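Local coordinates for segregation and condensation protein B (Mycobacterium tuberculosis, PDB 2Z99) that probably takes part in chromosome segregation and condensation during cell division, as the ScpB partner of SMC and ScpA, at residues A[27-33]-A[70-75]; A[106-110]-A[155-161]. All blocks are in the same frame, centred on the assembly; numbering follows the deposited sequence.

Contact 1: A[27-33]-A[70-75]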
ATOM      1  N   ILE A  27      -1.463   3.294   5.487  1.00 43.60           N
ATOM      2  CA  ILE A  27      -0.169   2.861   6.008  1.00 44.87           C
ATOM      3  C   ILE A  27       0.455   1.712   5.229  1.00 49.66           C
ATOM      4  O   ILE A  27      -0.245   0.814   4.754  1.00 52.43           O
ATOM      5  CB  ILE A  27      -0.273   2.436   7.481  1.00 40.73           C
ATOM      6  CG1 ILE A  27      -1.195   1.226   7.603  1.00 40.46           C
ATOM      7  CG2 ILE A  27      -0.746   3.609   8.317  1.00 38.51           C
ATOM      8  CD1 ILE A  27      -1.302   0.665   8.979  1.00 37.06           C
ATOM      9  N   ASP A  28       1.781   1.733   5.112  1.00 52.80           N
ATOM     10  CA  ASP A  28       2.504   0.689   4.395  1.00 54.41           C
ATOM     11  C   ASP A  28       3.285  -0.186   5.377  1.00 54.16           C
ATOM     12  O   ASP A  28       4.052  -1.066   4.975  1.00 54.71           O
ATOM     13  CB  ASP A  28       3.462   1.323   3.382  1.00 58.18           C
ATOM     14  CG  ASP A  28       3.654   0.464   2.139  1.00 61.79           C
ATOM     15  OD1 ASP A  28       2.643   0.096   1.488  1.00 62.46           O
ATOM     16  OD2 ASP A  28       4.820   0.164   1.806  1.00 63.46           O
ATOM     17  N   THR A  29       3.084   0.064   6.665  1.00 53.07           N
ATOM     18  CA  THR A  29       3.751  -0.688   7.729  1.00 52.31           C
ATOM     19  C   THR A  29       2.824  -0.623   8.930  1.00 49.41           C
ATOM     20  O   THR A  29       2.012   0.281   9.030  1.00 50.08           O
ATOM     21  CB  THR A  29       5.117  -0.043   8.142  1.00 53.68           C
ATOM     22  OG1 THR A  29       4.888   1.120   8.952  1.00 56.34           O
ATOM     23  CG2 THR A  29       5.906   0.372   6.921  1.00 55.10           C
ATOM     24  N   PRO A  30       2.930  -1.580   9.857  1.00 48.64           N
ATOM     25  CA  PRO A  30       2.050  -1.530  11.023  1.00 48.18           C
ATOM     26  C   PRO A  30       2.126  -0.181  11.723  1.00 50.09           C
ATOM     27  O   PRO A  30       3.178   0.465  11.731  1.00 49.68           O
ATOM     28  CB  PRO A  30       2.583  -2.649  11.907  1.00 46.64           C
ATOM     29  CG  PRO A  30       3.075  -3.651  10.914  1.00 47.98           C
ATOM     30  CD  PRO A  30       3.759  -2.798   9.867  1.00 47.12           C
ATOM     31  N   VAL A  31       0.995   0.252  12.273  1.00 50.75           N
ATOM     32  CA  VAL A  31       0.923   1.491  13.035  1.00 50.57           C
ATOM     33  C   VAL A  31       0.655   1.062  14.462  1.00 51.90           C
ATOM     34  O   VAL A  31       0.213  -0.066  14.717  1.00 54.13           O
ATOM     35  CB  VAL A  31      -0.240   2.419  12.622  1.00 51.87           C
ATOM     36  CG1 VAL A  31       0.188   3.321  11.509  1.00 52.17           C
ATOM     37  CG2 VAL A  31      -1.450   1.598  12.222  1.00 53.22           C
ATOM     38  N   THR A  32       0.911   1.959  15.397  1.00 50.60           N
ATOM     39  CA  THR A  32       0.697   1.639  16.791  1.00 50.65           C
ATOM     40  C   THR A  32      -0.610   2.256  17.267  1.00 48.32           C
ATOM     41  O   THR A  32      -1.065   3.266  16.728  1.00 46.84           O
ATOM     42  CB  THR A  32       1.862   2.167  17.647  1.00 51.61           C
ATOM     43  OG1 THR A  32       1.665   1.778  19.007  1.00 57.90           O
ATOM     44  CG2 THR A  32       1.945   3.685  17.570  1.00 51.46           C
ATOM     45  N   ALA A  33      -1.218   1.634  18.268  1.00 47.38           N
ATOM     46  CA  ALA A  33      -2.455   2.152  18.828  1.00 47.35           C
ATOM     47  C   ALA A  33      -2.205   3.604  19.239  1.00 48.66           C
ATOM     48  O   ALA A  33      -3.048   4.483  19.014  1.00 47.48           O
ATOM     49  CB  ALA A  33      -2.860   1.328  20.024  1.00 47.71           C
ATOM     50  N   THR A  70       0.471  -6.859  15.594  1.00 55.83           N
ATOM     51  CA  THR A  70       1.816  -7.415  15.672  1.00 59.46           C
ATOM     52  C   THR A  70       2.673  -6.497  16.551  1.00 60.18           C
ATOM     53  O   THR A  70       2.268  -5.371  16.852  1.00 59.70           O
ATOM     54  CB  THR A  70       2.441  -7.511  14.263  1.00 60.34           C
ATOM     55  OG1 THR A  70       3.635  -8.298  14.321  1.00 64.77           O
ATOM     56  CG2 THR A  70       2.784  -6.122  13.737  1.00 60.87           C
ATOM     57  N   SER A  71       3.850  -6.968  16.963  1.00 59.94           N
ATOM     58  CA  SER A  71       4.718  -6.149  17.804  1.00 59.91           C
ATOM     59  C   SER A  71       4.931  -4.764  17.187  1.00 58.09           C
ATOM     60  O   SER A  71       5.121  -3.783  17.896  1.00 59.17           O
ATOM     61  CB  SER A  71       6.068  -6.844  18.030  1.00 61.44           C
ATOM     62  OG  SER A  71       6.806  -6.957  16.826  1.00 64.40           O
ATOM     63  N   GLU A  72       4.894  -4.686  15.863  1.00 56.95           N
ATOM     64  CA  GLU A  72       5.073  -3.418  15.172  1.00 57.26           C
ATOM     65  C   GLU A  72       3.794  -2.579  15.223  1.00 55.98           C
ATOM     66  O   GLU A  72       3.786  -1.421  14.792  1.00 56.16           O
ATOM     67  CB  GLU A  72       5.430  -3.655  13.704  1.00 61.22           C
ATOM     68  CG  GLU A  72       6.834  -4.156  13.421  1.00 64.98           C
ATOM     69  CD  GLU A  72       7.028  -4.470  11.944  1.00 66.30           C
ATOM     70  OE1 GLU A  72       6.549  -5.539  11.503  1.00 69.86           O
ATOM     71  OE2 GLU A  72       7.632  -3.645  11.222  1.00 65.53           O
ATOM     72  N   GLY A  73       2.713  -3.169  15.728  1.00 54.37           N
ATOM     73  CA  GLY A  73       1.444  -2.459  15.804  1.00 52.58           C
ATOM     74  C   GLY A  73       0.282  -3.134  15.082  1.00 50.05           C
ATOM     75  O   GLY A  73       0.230  -4.366  14.996  1.00 48.53           O
ATOM     76  N   TRP A  74      -0.649  -2.329  14.565  1.00 48.15           N
ATOM     77  CA  TRP A  74      -1.826  -2.844  13.861  1.00 45.54           C
ATOM     78  C   TRP A  74      -1.737  -2.607  12.358  1.00 46.36           C
ATOM     79  O   TRP A  74      -1.219  -1.579  11.909  1.00 45.52           O
ATOM     80  CB  TRP A  74      -3.110  -2.179  14.369  1.00 42.94           C
ATOM     81  CG  TRP A  74      -3.549  -2.575  15.742  1.00 42.51           C
ATOM     82  CD1 TRP A  74      -3.146  -2.021  16.927  1.00 42.75           C
ATOM     83  CD2 TRP A  74      -4.480  -3.615  16.082  1.00 41.11           C
ATOM     84  NE1 TRP A  74      -3.769  -2.653  17.983  1.00 40.73           N
ATOM     85  CE2 TRP A  74      -4.592  -3.633  17.491  1.00 39.02           C
ATOM     86  CE3 TRP A  74      -5.229  -4.530  15.333  1.00 40.37           C
ATOM     87  CZ2 TRP A  74      -5.422  -4.527  18.165  1.00 38.45           C
ATOM     88  CZ3 TRP A  74      -6.059  -5.428  16.011  1.00 41.51           C
ATOM     89  CH2 TRP A  74      -6.148  -5.415  17.410  1.00 37.81           C
ATOM     90  N   ARG A  75      -2.288  -3.541  11.584  1.00 45.20           N
ATOM     91  CA  ARG A  75      -2.254  -3.433  10.131  1.00 46.51           C
ATOM     92  C   ARG A  75      -3.299  -4.334   9.475  1.00 44.86           C
ATOM     93  O   ARG A  75      -3.601  -5.404   9.981  1.00 43.24           O
ATOM     94  CB  ARG A  75      -0.852  -3.821   9.648  1.00 48.47           C
ATOM     95  CG  ARG A  75      -0.603  -3.731   8.155  1.00 50.51           C
ATOM     96  CD  ARG A  75       0.810  -4.237   7.826  1.00 51.35           C
ATOM     97  NE  ARG A  75       1.234  -3.823   6.490  1.00 51.49           N
ATOM     98  CZ  ARG A  75       2.427  -4.064   5.946  1.00 52.20           C
ATOM     99  NH1 ARG A  75       3.372  -4.739   6.609  1.00 46.37           N
ATOM    100  NH2 ARG A  75       2.679  -3.609   4.724  1.00 52.86           N
TER
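The ring of Pro30 lies over the tip of the β-hairpin, its CB 3.4 Å from Glu72 O and 3.5 Å from Glu72 CB, and its CG 3.8 Å from Thr70 CG2. This is the amino-terminal winged-helix domain: segment 27-33 links helix 13-26 to helix 33-40, and residues 70-75 turn from strand 65-70 into strand 73-78 of the wing, with a type I turn from Thr70 to Gly73. The linker occupies the place of the first strand of a winged helix but pairs through one antiparallel bridge only. Val31 and Trp74 form a hydrogen-bonded pair: Val31 N donates to Trp74 O at 2.9 Å, and Trp74 N returns a very short bond of 2.4 Å to Val31 O. Next to this bridge, Gly73 CA sits 2.9 Å from Val31 O in a CA-H...O contact; a β-carbon there would collide with that oxygen and, at phi 123° and psi -149°, also jam against Glu72 O. The Trp74 indole packs on Leu51, Gln52 and Ala55 of helix 44-60, tying the wing to the helical core, with CD1 4.3 Å from Ala33 N. Ile27 lays CD1 3.7 Å from Trp74 O and also packs on Leu89 of the second subunit. Arg75, extended with its first three chi angles all t, runs along the linker toward Asp28. One face of its guanidinium lies against Thr29 CA, 4.0 Å from CZ of Arg75, and NH2 of Arg75 approaches Asp28 O to 2.9 Å at an angle too poor for a hydrogen bond.

Contact 2: A[106-110]-A[155-161]; sequences LAVVA and FATTELF
Val109, Thr157 and Phe161 carry most of this contact, in which the first helix of the carboxy-terminal winged-helix domain crosses the last strand of its wing. Residues 106-110 are regular α-helix, with Ala110 N bonded to Leu106 O at 2.8 Å. Residues 155-157 are extended, and the two axes pass 7.6 Å apart at a crossing angle of -100°. The register sets Val109 CA 6.1 Å from Ala156 CA and Ala110 CA 5.7 Å from Thr157 CA. Val109 (t) points at the strand, placing CG1 3.9 Å from Ala156 C and 4.0 Å from Thr157 CG2. Thr157 (p) presses CG2 to 3.4 Å from Ala110 CA, while its OG1 bonds to Gln113 just past the helix. Thr158 N-caps helix 159-165, its OG1 accepting from Phe161 N at 3.2 Å, and this turn swings Phe161 (chi1 t, chi2 72°) back to the first helix: CZ lies 3.8 Å from Ala110 CB, CE1 3.8 Å from Leu106 CD2. No hydrogen bond joins the segments. Around this apolar seam, Leu106 and Val109 reach Ile141, Val109 meets Val120 of helix 117-124, Phe155 packs on Met132 and Leu136 of helix 129-137, and strand 153-157 lies between strands 115-116 and 141-146.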
ATOM      1  N   LEU A 106       2.322 -15.809 -34.536  1.00 50.98           N
ATOM      2  CA  LEU A 106       1.631 -16.923 -33.904  1.00 50.90           C
ATOM      3  C   LEU A 106       0.731 -17.511 -34.982  1.00 50.00           C
ATOM      4  O   LEU A 106       0.681 -18.724 -35.171  1.00 49.47           O
ATOM      5  CB  LEU A 106       0.776 -16.442 -32.730  1.00 51.68           C
ATOM      6  CG  LEU A 106       0.417 -17.438 -31.620  1.00 52.39           C
ATOM      7  CD1 LEU A 106      -0.868 -16.965 -30.976  1.00 51.85           C
ATOM      8  CD2 LEU A 106       0.234 -18.850 -32.155  1.00 53.13           C
ATOM      9  N   ALA A 107       0.035 -16.628 -35.691  1.00 49.84           N
ATOM     10  CA  ALA A 107      -0.876 -17.023 -36.760  1.00 49.66           C
ATOM     11  C   ALA A 107      -0.150 -17.804 -37.845  1.00 50.93           C
ATOM     12  O   ALA A 107      -0.689 -18.768 -38.398  1.00 51.83           O
ATOM     13  CB  ALA A 107      -1.533 -15.799 -37.360  1.00 48.28           C
ATOM     14  N   VAL A 108       1.073 -17.388 -38.156  1.00 49.93           N
ATOM     15  CA  VAL A 108       1.838 -18.076 -39.172  1.00 49.32           C
ATOM     16  C   VAL A 108       2.038 -19.532 -38.761  1.00 50.30           C
ATOM     17  O   VAL A 108       1.814 -20.438 -39.558  1.00 51.63           O
ATOM     18  CB  VAL A 108       3.209 -17.383 -39.404  1.00 47.60           C
ATOM     19  CG1 VAL A 108       4.063 -18.200 -40.365  1.00 46.40           C
ATOM     20  CG2 VAL A 108       2.988 -16.003 -39.966  1.00 44.63           C
ATOM     21  N   VAL A 109       2.447 -19.756 -37.514  1.00 51.31           N
ATOM     22  CA  VAL A 109       2.660 -21.111 -37.019  1.00 51.19           C
ATOM     23  C   VAL A 109       1.347 -21.858 -36.988  1.00 54.61           C
ATOM     24  O   VAL A 109       1.281 -23.026 -37.353  1.00 54.90           O
ATOM     25  CB  VAL A 109       3.238 -21.129 -35.589  1.00 49.75           C
ATOM     26  CG1 VAL A 109       3.169 -22.538 -35.020  1.00 47.63           C
ATOM     27  CG2 VAL A 109       4.684 -20.651 -35.603  1.00 45.69           C
ATOM     28  N   ALA A 110       0.299 -21.171 -36.551  1.00 57.65           N
ATOM     29  CA  ALA A 110      -1.027 -21.769 -36.451  1.00 61.13           C
ATOM     30  C   ALA A 110      -1.552 -22.283 -37.783  1.00 63.76           C
ATOM     31  O   ALA A 110      -1.973 -23.434 -37.887  1.00 64.11           O
ATOM     32  CB  ALA A 110      -2.004 -20.761 -35.870  1.00 60.23           C
ATOM     33  N   PHE A 155       7.569 -26.622 -35.735  1.00 48.51           N
ATOM     34  CA  PHE A 155       6.755 -26.117 -34.631  1.00 46.75           C
ATOM     35  C   PHE A 155       5.268 -26.263 -34.858  1.00 47.74           C
ATOM     36  O   PHE A 155       4.806 -26.424 -35.987  1.00 46.92           O
ATOM     37  CB  PHE A 155       7.041 -24.625 -34.370  1.00 43.71           C
ATOM     38  CG  PHE A 155       8.412 -24.351 -33.832  1.00 42.27           C
ATOM     39  CD1 PHE A 155       9.510 -24.295 -34.681  1.00 41.23           C
ATOM     40  CD2 PHE A 155       8.614 -24.205 -32.464  1.00 42.56           C
ATOM     41  CE1 PHE A 155      10.782 -24.102 -34.182  1.00 41.18           C
ATOM     42  CE2 PHE A 155       9.887 -24.010 -31.950  1.00 41.48           C
ATOM     43  CZ  PHE A 155      10.972 -23.960 -32.806  1.00 42.44           C
ATOM     44  N   ALA A 156       4.517 -26.189 -33.765  1.00 47.86           N
ATOM     45  CA  ALA A 156       3.073 -26.276 -33.839  1.00 48.67           C
ATOM     46  C   ALA A 156       2.466 -25.566 -32.650  1.00 50.40           C
ATOM     47  O   ALA A 156       3.126 -25.342 -31.634  1.00 49.25           O
ATOM     48  CB  ALA A 156       2.631 -27.729 -33.863  1.00 48.11           C
ATOM     49  N   THR A 157       1.204 -25.194 -32.792  1.00 53.82           N
ATOM     50  CA  THR A 157       0.489 -24.537 -31.726  1.00 56.85           C
ATOM     51  C   THR A 157       0.114 -25.637 -30.748  1.00 59.12           C
ATOM     52  O   THR A 157      -0.216 -26.750 -31.154  1.00 59.33           O
ATOM     53  CB  THR A 157      -0.779 -23.866 -32.245  1.00 57.01           C
ATOM     54  OG1 THR A 157      -1.604 -24.837 -32.902  1.00 59.06           O
ATOM     55  CG2 THR A 157      -0.428 -22.765 -33.226  1.00 58.25           C
ATOM     56  N   THR A 158       0.182 -25.327 -29.462  1.00 62.07           N
ATOM     57  CA  THR A 158      -0.138 -26.291 -28.426  1.00 64.63           C
ATOM     58  C   THR A 158      -1.641 -26.458 -28.286  1.00 67.18           C
ATOM     59  O   THR A 158      -2.407 -26.005 -29.131  1.00 68.64           O
ATOM     60  CB  THR A 158       0.422 -25.831 -27.085  1.00 64.61           C
ATOM     61  OG1 THR A 158      -0.241 -24.624 -26.683  1.00 61.91           O
ATOM     62  CG2 THR A 158       1.921 -25.568 -27.205  1.00 65.45           C
ATOM     63  N   GLU A 159      -2.053 -27.124 -27.212  1.00 70.86           N
ATOM     64  CA  GLU A 159      -3.464 -27.344 -26.923  1.00 73.13           C
ATOM     65  C   GLU A 159      -3.959 -26.089 -26.207  1.00 73.98           C
ATOM     66  O   GLU A 159      -5.084 -25.632 -26.418  1.00 74.10           O
ATOM     67  CB  GLU A 159      -3.629 -28.557 -26.006  1.00 75.82           C
ATOM     68  CG  GLU A 159      -2.976 -29.837 -26.513  1.00 79.07           C
ATOM     69  CD  GLU A 159      -3.600 -30.353 -27.797  1.00 81.57           C
ATOM     70  OE1 GLU A 159      -4.829 -30.601 -27.806  1.00 83.44           O
ATOM     71  OE2 GLU A 159      -2.862 -30.516 -28.795  1.00 81.48           O
ATOM     72  N   LEU A 160      -3.096 -25.540 -25.360  1.00 74.94           N
ATOM     73  CA  LEU A 160      -3.399 -24.333 -24.605  1.00 77.17           C
ATOM     74  C   LEU A 160      -3.741 -23.210 -25.580  1.00 79.03           C
ATOM     75  O   LEU A 160      -4.560 -22.339 -25.278  1.00 79.83           O
ATOM     76  CB  LEU A 160      -2.190 -23.949 -23.748  1.00 76.58           C
ATOM     77  CG  LEU A 160      -2.374 -22.942 -22.612  1.00 76.18           C
ATOM     78  CD1 LEU A 160      -1.066 -22.833 -21.844  1.00 74.71           C
ATOM     79  CD2 LEU A 160      -2.803 -21.587 -23.154  1.00 76.03           C
ATOM     80  N   PHE A 161      -3.104 -23.236 -26.748  1.00 80.79           N
ATOM     81  CA  PHE A 161      -3.349 -22.236 -27.782  1.00 82.70           C
ATOM     82  C   PHE A 161      -4.815 -22.300 -28.194  1.00 85.19           C
ATOM     83  O   PHE A 161      -5.476 -21.274 -28.373  1.00 84.46           O
ATOM     84  CB  PHE A 161      -2.466 -22.512 -29.001  1.00 81.00           C
ATOM     85  CG  PHE A 161      -2.969 -21.882 -30.266  1.00 79.33           C
ATOM     86  CD1 PHE A 161      -2.891 -20.511 -30.457  1.00 78.02           C
ATOM     87  CD2 PHE A 161      -3.555 -22.664 -31.256  1.00 79.54           C
ATOM     88  CE1 PHE A 161      -3.392 -19.926 -31.614  1.00 78.28           C
ATOM     89  CE2 PHE A 161      -4.059 -22.091 -32.418  1.00 78.30           C
ATOM     90  CZ  PHE A 161      -3.978 -20.719 -32.599  1.00 77.66           C
TER

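Contacts 1 and 2 belong to two separate winged-helix domains of one chain, on opposite sides of its centre. Their centres are 50 Å apart and their nearest atoms about 33 Å, so they do not touch; helix 83-94 lies between the domains in sequence. They sample different parts of a similar arrangement. Contact 1 pairs the linker after the first helix with the second wing strand; its counterpart in the second domain is strand 115-116, where Val115 bonds to Phe155. Contact 2 instead lays the first helix across the equivalent strand by van der Waals packing, with no hydrogen bond between the segments. The 27-33 linker touches the second subunit, while segments 106-110 and 155-161 meet no other chain of the assembly.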